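Local structure of putative P450-like enzyme (Streptomyces himastatinicus ATCC 53653, 5Z9J) at residues S257-R262 against F328-S333; L273-M278 against N335-L340. The protein binds heme as a member of the cytochrome P450 family and probably acts as a monooxygenase in bacterial secondary metabolism. All coordinates share one frame; numbering follows the deposited sequence.

Interaction 1 (S257-R262 against F328-S333)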
loop_
_atom_site.group_PDB
_atom_site.type_symbol
_atom_site.label_atom_id
_atom_site.label_comp_id
_atom_site.label_asym_id
_atom_site.label_seq_id
_atom_site.Cartn_x
_atom_site.Cartn_y
_atom_site.Cartn_z
ATOM N N SER A 257 14.493 4.725 -21.160
ATOM C CA SER A 257 14.615 3.742 -22.230
ATOM C C SER A 257 15.893 2.912 -22.116
ATOM O O SER A 257 15.925 1.773 -22.595
ATOM C CB SER A 257 14.542 4.413 -23.608
ATOM O OG SER A 257 15.638 5.295 -23.809
ATOM N N ASP A 258 16.945 3.484 -21.530
ATOM C CA ASP A 258 18.168 2.731 -21.266
ATOM C C ASP A 258 17.880 1.581 -20.300
ATOM O O ASP A 258 18.329 0.448 -20.487
ATOM C CB ASP A 258 19.289 3.622 -20.697
ATOM C CG ASP A 258 18.937 4.266 -19.334
ATOM O OD1 ASP A 258 17.856 4.872 -19.169
ATOM O OD2 ASP A 258 19.716 4.098 -18.378
ATOM N N GLN A 259 17.132 1.869 -19.257
ATOM C CA GLN A 259 16.785 0.836 -18.289
ATOM C C GLN A 259 15.802 -0.166 -18.888
ATOM O O GLN A 259 15.848 -1.365 -18.619
ATOM C CB GLN A 259 16.176 1.466 -17.045
ATOM C CG GLN A 259 17.108 2.375 -16.328
ATOM C CD GLN A 259 18.450 1.692 -16.057
ATOM O OE1 GLN A 259 18.513 0.671 -15.378
ATOM N NE2 GLN A 259 19.513 2.248 -16.598
ATOM N N ASP A 260 14.921 0.348 -19.719
ATOM C CA ASP A 260 13.963 -0.490 -20.453
ATOM C C ASP A 260 14.693 -1.504 -21.340
ATOM O O ASP A 260 14.324 -2.695 -21.388
ATOM C CB ASP A 260 13.037 0.411 -21.261
ATOM C CG ASP A 260 11.970 -0.350 -22.012
ATOM O OD1 ASP A 260 11.109 -0.964 -21.361
ATOM O OD2 ASP A 260 11.939 -0.263 -23.253
ATOM N N ALA A 261 15.737 -1.034 -22.041
ATOM C CA ALA A 261 16.505 -1.896 -22.906
ATOM C C ALA A 261 17.164 -2.996 -22.076
ATOM O O ALA A 261 17.260 -4.136 -22.524
ATOM C CB ALA A 261 17.580 -1.097 -23.708
ATOM N N ARG A 262 17.694 -2.633 -20.913
ATOM C CA ARG A 262 18.378 -3.608 -20.067
ATOM C C ARG A 262 17.443 -4.729 -19.690
ATOM O O ARG A 262 17.826 -5.890 -19.745
ATOM C CB ARG A 262 18.930 -2.968 -18.784
ATOM C CG ARG A 262 20.150 -2.063 -18.968
ATOM C CD ARG A 262 20.474 -1.386 -17.624
ATOM N NE ARG A 262 20.971 -2.318 -16.607
ATOM C CZ ARG A 262 21.226 -1.984 -15.345
ATOM N NH1 ARG A 262 20.934 -0.766 -14.906
ATOM N NH2 ARG A 262 21.696 -2.895 -14.504
ATOM N N PHE A 328 17.500 6.147 -11.606
ATOM C CA PHE A 328 16.716 4.903 -11.655
ATOM C C PHE A 328 17.586 3.758 -12.175
ATOM O O PHE A 328 18.004 3.768 -13.331
ATOM C CB PHE A 328 15.519 5.056 -12.539
ATOM C CG PHE A 328 14.513 3.919 -12.364
ATOM C CD1 PHE A 328 13.467 4.064 -11.494
ATOM C CD2 PHE A 328 14.662 2.719 -13.034
ATOM C CE1 PHE A 328 12.515 3.026 -11.302
ATOM C CE2 PHE A 328 13.691 1.668 -12.862
ATOM C CZ PHE A 328 12.654 1.843 -11.968
ATOM N N ASP A 329 17.883 2.784 -11.323
ATOM C CA ASP A 329 18.759 1.668 -11.732
ATOM C C ASP A 329 18.000 0.362 -11.647
ATOM O O ASP A 329 17.864 -0.177 -10.562
ATOM C CB ASP A 329 19.989 1.639 -10.829
ATOM C CG ASP A 329 20.997 0.606 -11.230
ATOM O OD1 ASP A 329 20.631 -0.363 -11.916
ATOM O OD2 ASP A 329 22.200 0.782 -10.896
ATOM N N ALA A 330 17.578 -0.171 -12.795
ATOM C CA ALA A 330 16.672 -1.345 -12.827
ATOM C C ALA A 330 17.285 -2.554 -12.154
ATOM O O ALA A 330 16.573 -3.407 -11.635
ATOM C CB ALA A 330 16.286 -1.701 -14.257
ATOM N N GLY A 331 18.611 -2.571 -12.074
ATOM C CA GLY A 331 19.296 -3.701 -11.477
ATOM C C GLY A 331 19.911 -3.346 -10.147
ATOM O O GLY A 331 20.817 -4.032 -9.682
ATOM N N ARG A 332 19.442 -2.252 -9.557
ATOM C CA ARG A 332 20.068 -1.752 -8.341
ATOM C C ARG A 332 20.189 -2.804 -7.246
ATOM O O ARG A 332 19.203 -3.455 -6.886
ATOM C CB ARG A 332 19.305 -0.558 -7.780
ATOM C CG ARG A 332 20.074 0.074 -6.603
ATOM C CD ARG A 332 19.360 1.220 -6.005
ATOM N NE ARG A 332 19.224 2.359 -6.897
ATOM C CZ ARG A 332 20.086 3.384 -6.925
ATOM N NH1 ARG A 332 21.191 3.341 -6.180
ATOM N NH2 ARG A 332 19.872 4.408 -7.735
ATOM N N SER A 333 21.391 -2.915 -6.704
ATOM C CA SER A 333 21.739 -3.819 -5.606
ATOM C C SER A 333 22.954 -3.283 -4.885
ATOM O O SER A 333 23.892 -2.850 -5.530
ATOM C CB SER A 333 22.036 -5.235 -6.078
ATOM O OG SER A 333 22.257 -6.077 -4.953
#
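Gln259 and Arg262, one turn apart on helix 257-265 (the J helix of the P450 fold), meet Asp329 and Ala330 in a type I beta turn, Asp329 to Arg332, of the meander that precedes the cysteine-ligand loop. The central bond is Ala330 N to Gln259 OE1, 2.9 Å long and nearly straight at 170°. In Gln259, chi1 (-62°) puts CG anti to the carbonyl carbon, at the edge of the Phe328 ring, 4.1 Å from CD2; the bend at chi2 (-51°) then turns CD toward the loop. The other end of the amide is held too: Gln259 NE2 donates to Asp258 OD2 at 2.6 Å, with this acceptor close to the amide plane. A donor role at one end and an acceptor role at the other settle which way round the amide sits. Beside it, Arg262 NH1 forms a salt bridge with Asp329 OD1 at 3.0 Å, from above the carboxylate plane, and a weak hydrogen bond with Gln259 OE1. From the opposite face of that carboxylate Gly331 N reaches the same OD1 at 3.0 Å, which closes an Asx turn. Just before the turn, the Phe328 ring meets Phe256 and, edge-to-face, Tyr280. Asp329 OD1 thus serves two donors, one fixing the turn internally and one tying it to the helix, while Arg262 NH1 lies between two acceptors. The guanidinium charge would probably polarise Asp329 OD1 and, through the weak bond, Gln259 OE1.

Interaction 2 (L273-M278 against N335-L340). With HEM (protoporphyrin IX containing Fe), chain E.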
loop_
_atom_site.group_PDB
_atom_site.type_symbol
_atom_site.label_atom_id
_atom_site.label_comp_id
_atom_site.label_asym_id
_atom_site.label_seq_id
_atom_site.Cartn_x
_atom_site.Cartn_y
_atom_site.Cartn_z
ATOM N N LEU A 273 13.985 -4.744 -10.713
ATOM C CA LEU A 273 13.287 -3.588 -11.292
ATOM C C LEU A 273 12.106 -3.153 -10.425
ATOM O O LEU A 273 11.880 -1.969 -10.156
ATOM C CB LEU A 273 12.818 -3.942 -12.720
ATOM C CG LEU A 273 11.757 -3.079 -13.400
ATOM C CD1 LEU A 273 12.176 -1.613 -13.625
ATOM C CD2 LEU A 273 11.346 -3.713 -14.709
ATOM N N LEU A 274 11.324 -4.130 -10.000
ATOM C CA LEU A 274 10.200 -3.833 -9.110
ATOM C C LEU A 274 10.640 -3.221 -7.763
ATOM O O LEU A 274 10.030 -2.271 -7.259
ATOM C CB LEU A 274 9.434 -5.111 -8.846
ATOM C CG LEU A 274 8.768 -5.609 -10.132
ATOM C CD1 LEU A 274 8.151 -7.004 -9.969
ATOM C CD2 LEU A 274 7.700 -4.591 -10.354
ATOM N N GLU A 275 11.705 -3.758 -7.197
ATOM C CA GLU A 275 12.202 -3.218 -5.930
ATOM C C GLU A 275 12.658 -1.784 -6.129
ATOM O O GLU A 275 12.423 -0.945 -5.274
ATOM C CB GLU A 275 13.368 -4.037 -5.389
ATOM C CG GLU A 275 13.093 -5.469 -5.004
ATOM C CD GLU A 275 12.042 -5.609 -3.928
ATOM O OE1 GLU A 275 12.164 -4.925 -2.888
ATOM O OE2 GLU A 275 11.082 -6.386 -4.127
ATOM N N GLU A 276 13.300 -1.518 -7.270
ATOM C CA GLU A 276 13.814 -0.165 -7.543
ATOM C C GLU A 276 12.647 0.775 -7.860
ATOM O O GLU A 276 12.695 1.958 -7.574
ATOM C CB GLU A 276 14.845 -0.183 -8.677
ATOM C CG GLU A 276 15.348 1.159 -9.177
ATOM C CD GLU A 276 16.294 1.855 -8.182
ATOM O OE1 GLU A 276 16.242 1.577 -6.954
ATOM O OE2 GLU A 276 17.195 2.563 -8.671
ATOM N N SER A 277 11.585 0.213 -8.447
ATOM C CA SER A 277 10.380 0.973 -8.687
ATOM C C SER A 277 9.829 1.455 -7.330
ATOM O O SER A 277 9.278 2.544 -7.214
ATOM C CB SER A 277 9.306 0.108 -9.427
ATOM O OG SER A 277 8.319 0.967 -9.934
ATOM N N MET A 278 9.857 0.558 -6.346
ATOM C CA MET A 278 9.412 0.862 -4.982
ATOM C C MET A 278 10.325 1.894 -4.311
ATOM O O MET A 278 9.888 2.802 -3.634
ATOM C CB MET A 278 9.312 -0.431 -4.166
ATOM C CG MET A 278 7.949 -1.205 -4.502
ATOM S SD MET A 278 7.737 -2.579 -3.359
ATOM C CE MET A 278 8.901 -3.697 -4.012
ATOM N N ASN A 335 19.474 -3.048 -2.357
ATOM C CA ASN A 335 18.381 -2.098 -2.346
ATOM C C ASN A 335 17.462 -2.315 -1.169
ATOM O O ASN A 335 16.336 -2.835 -1.319
ATOM C CB ASN A 335 17.586 -2.196 -3.654
ATOM C CG ASN A 335 16.604 -1.057 -3.827
ATOM O OD1 ASN A 335 16.545 -0.133 -3.008
ATOM N ND2 ASN A 335 15.815 -1.125 -4.892
ATOM N N ALA A 336 17.909 -1.876 -0.003
ATOM C CA ALA A 336 17.170 -2.109 1.226
ATOM C C ALA A 336 16.236 -0.947 1.458
ATOM O O ALA A 336 16.277 -0.276 2.488
ATOM C CB ALA A 336 18.129 -2.326 2.402
ATOM N N HIS A 337 15.362 -0.716 0.480
ATOM C CA HIS A 337 14.463 0.421 0.506
ATOM C C HIS A 337 13.422 0.210 1.601
ATOM O O HIS A 337 13.305 -0.899 2.156
ATOM C CB HIS A 337 13.813 0.599 -0.852
ATOM C CG HIS A 337 12.931 -0.562 -1.234
ATOM N ND1 HIS A 337 11.696 -0.755 -0.671
ATOM C CD2 HIS A 337 13.124 -1.606 -2.074
ATOM C CE1 HIS A 337 11.143 -1.848 -1.175
ATOM N NE2 HIS A 337 11.994 -2.383 -2.030
ATOM N N LEU A 338 12.674 1.264 1.917
ATOM C CA LEU A 338 11.664 1.209 2.972
ATOM C C LEU A 338 10.221 1.114 2.422
ATOM O O LEU A 338 9.227 1.295 3.160
ATOM C CB LEU A 338 11.793 2.445 3.875
ATOM C CG LEU A 338 13.103 2.540 4.666
ATOM C CD1 LEU A 338 13.128 3.818 5.520
ATOM C CD2 LEU A 338 13.257 1.290 5.550
ATOM N N GLY A 339 10.131 0.875 1.116
ATOM C CA GLY A 339 8.859 0.821 0.423
ATOM C C GLY A 339 7.845 -0.138 1.004
ATOM O O GLY A 339 6.640 0.033 0.791
ATOM N N LEU A 340 8.356 -1.160 1.686
ATOM C CA LEU A 340 7.558 -2.211 2.246
ATOM C C LEU A 340 7.610 -2.137 3.762
ATOM O O LEU A 340 7.158 -3.050 4.473
ATOM C CB LEU A 340 8.070 -3.575 1.742
ATOM C CG LEU A 340 7.620 -3.917 0.303
ATOM C CD1 LEU A 340 8.340 -5.163 -0.245
ATOM C CD2 LEU A 340 6.133 -4.029 0.110
HETATM C CHA HEM E . 2.182 -3.363 5.590
HETATM C CHB HEM E . 3.527 -1.284 1.481
HETATM C CHC HEM E . 1.081 -4.693 -0.924
HETATM C CHD HEM E . -1.016 -6.149 3.116
HETATM C C1A HEM E . 2.814 -2.486 4.737
HETATM C C2A HEM E . 3.703 -1.372 5.076
HETATM C C3A HEM E . 4.093 -0.805 3.932
HETATM C C4A HEM E . 3.446 -1.534 2.830
HETATM C CMA HEM E . 5.022 0.408 3.795
HETATM C CAA HEM E . 4.133 -0.932 6.491
HETATM C CBA HEM E . 3.032 -0.117 7.182
HETATM C CGA HEM E . 3.541 0.575 8.452
HETATM O O1A HEM E . 2.818 1.408 9.054
HETATM O O2A HEM E . 4.659 0.303 8.924
HETATM C C1B HEM E . 3.035 -2.070 0.477
HETATM C C2B HEM E . 3.384 -1.934 -0.912
HETATM C C3B HEM E . 2.709 -2.878 -1.578
HETATM C C4B HEM E . 1.900 -3.615 -0.619
HETATM C CMB HEM E . 4.371 -0.867 -1.417
HETATM C CAB HEM E . 2.686 -3.203 -3.076
HETATM C CBB HEM E . 3.440 -2.578 -3.980
HETATM C C1C HEM E . 0.303 -5.428 -0.050
HETATM C C2C HEM E . -0.586 -6.566 -0.394
HETATM C C3C HEM E . -1.150 -6.953 0.741
HETATM C C4C HEM E . -0.670 -6.083 1.784
HETATM C CMC HEM E . -0.728 -7.148 -1.812
HETATM C CAC HEM E . -2.181 -8.060 1.071
HETATM C CBC HEM E . -2.662 -8.920 0.185
HETATM C C1D HEM E . -0.381 -5.509 4.129
HETATM C C2D HEM E . -0.746 -5.633 5.509
HETATM C C3D HEM E . 0.262 -4.787 6.266
HETATM C C4D HEM E . 1.138 -4.217 5.283
HETATM C CMD HEM E . -1.914 -6.449 6.115
HETATM C CAD HEM E . 0.268 -4.541 7.779
HETATM C CBD HEM E . 1.161 -5.540 8.485
HETATM C CGD HEM E . 1.288 -5.114 9.937
HETATM O O1D HEM E . 0.921 -3.970 10.294
HETATM O O2D HEM E . 1.794 -5.928 10.752
HETATM N NA HEM E . 2.706 -2.531 3.375
HETATM N NB HEM E . 2.109 -3.097 0.622
HETATM N NC HEM E . 0.179 -5.188 1.268
HETATM N ND HEM E . 0.759 -4.689 4.020
HETATM FE FE HEM E . 1.515 -3.998 2.360
HETATM O O HOH W 1 14.874 -5.065 -2.380
#
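Glu275 and Met278, on the K helix (270-280), whose P450 ExxR motif is formed by Glu276 and Arg279, grip the ring of His337 in the loop leading into the cysteine-ligand segment. His337 NE2 donates to Glu275 OE1 at 2.7 Å, meeting the oxygen from above the carboxylate plane. Met278 CB covers one ring face in a CH-pi contact, 4.1 Å from the centroid, offset toward the rim. Toward the heme, Leu340 CG of the loop packs 3.9 Å from Met278 SD. With chi1 at 64°, His337 CG takes the crowded position between backbone N and carbonyl carbon, facing the helix. The ring's ND1 takes the N-H of Gly339 at 2.9 Å, nearly in the ring plane, so both nitrogens are used and the ring's rotation is fixed. An alanine in place of His337 would probably leave Glu275 OE1 without its imidazole donor and Gly339 N without this acceptor, and open a gap beside Met278 CB.

In the next shell, a water donates to Glu275 OE1 (2.8 Å) and to Asn335 O, while Glu275 OE2 forms a salt bridge with Arg354. The Leu340 backbone is hydrogen-bonded to that of Cys347, the axial heme ligand, and Leu340 CD2 lies 3.6 Å from heme C2B.

In the fold
Interactions 1 and 2 have centres 13 Å apart, and both pair a helix of the J-K region with the long loop between helices 312-315 and 350-367. Their segments alternate along the chain: helices 257-265 and 270-280 come first, then 328-333 and 335-340. The contacts touch chiefly through Glu276, whose OE2 meets Arg332 NE (2.7 Å salt bridge) and probably accepts from Asp329 N, with Phe328 packing on Leu273. Glu276 OE1 pairs with Arg279, and these three charged residues, Glu276, Arg279 and Arg332, make up the Glu-Arg-Arg triad of the P450 fold. Interaction 1 lies about 24 Å from the chain centre, whereas interaction 2 reaches the heme, so the loop is fastened from the periphery inward.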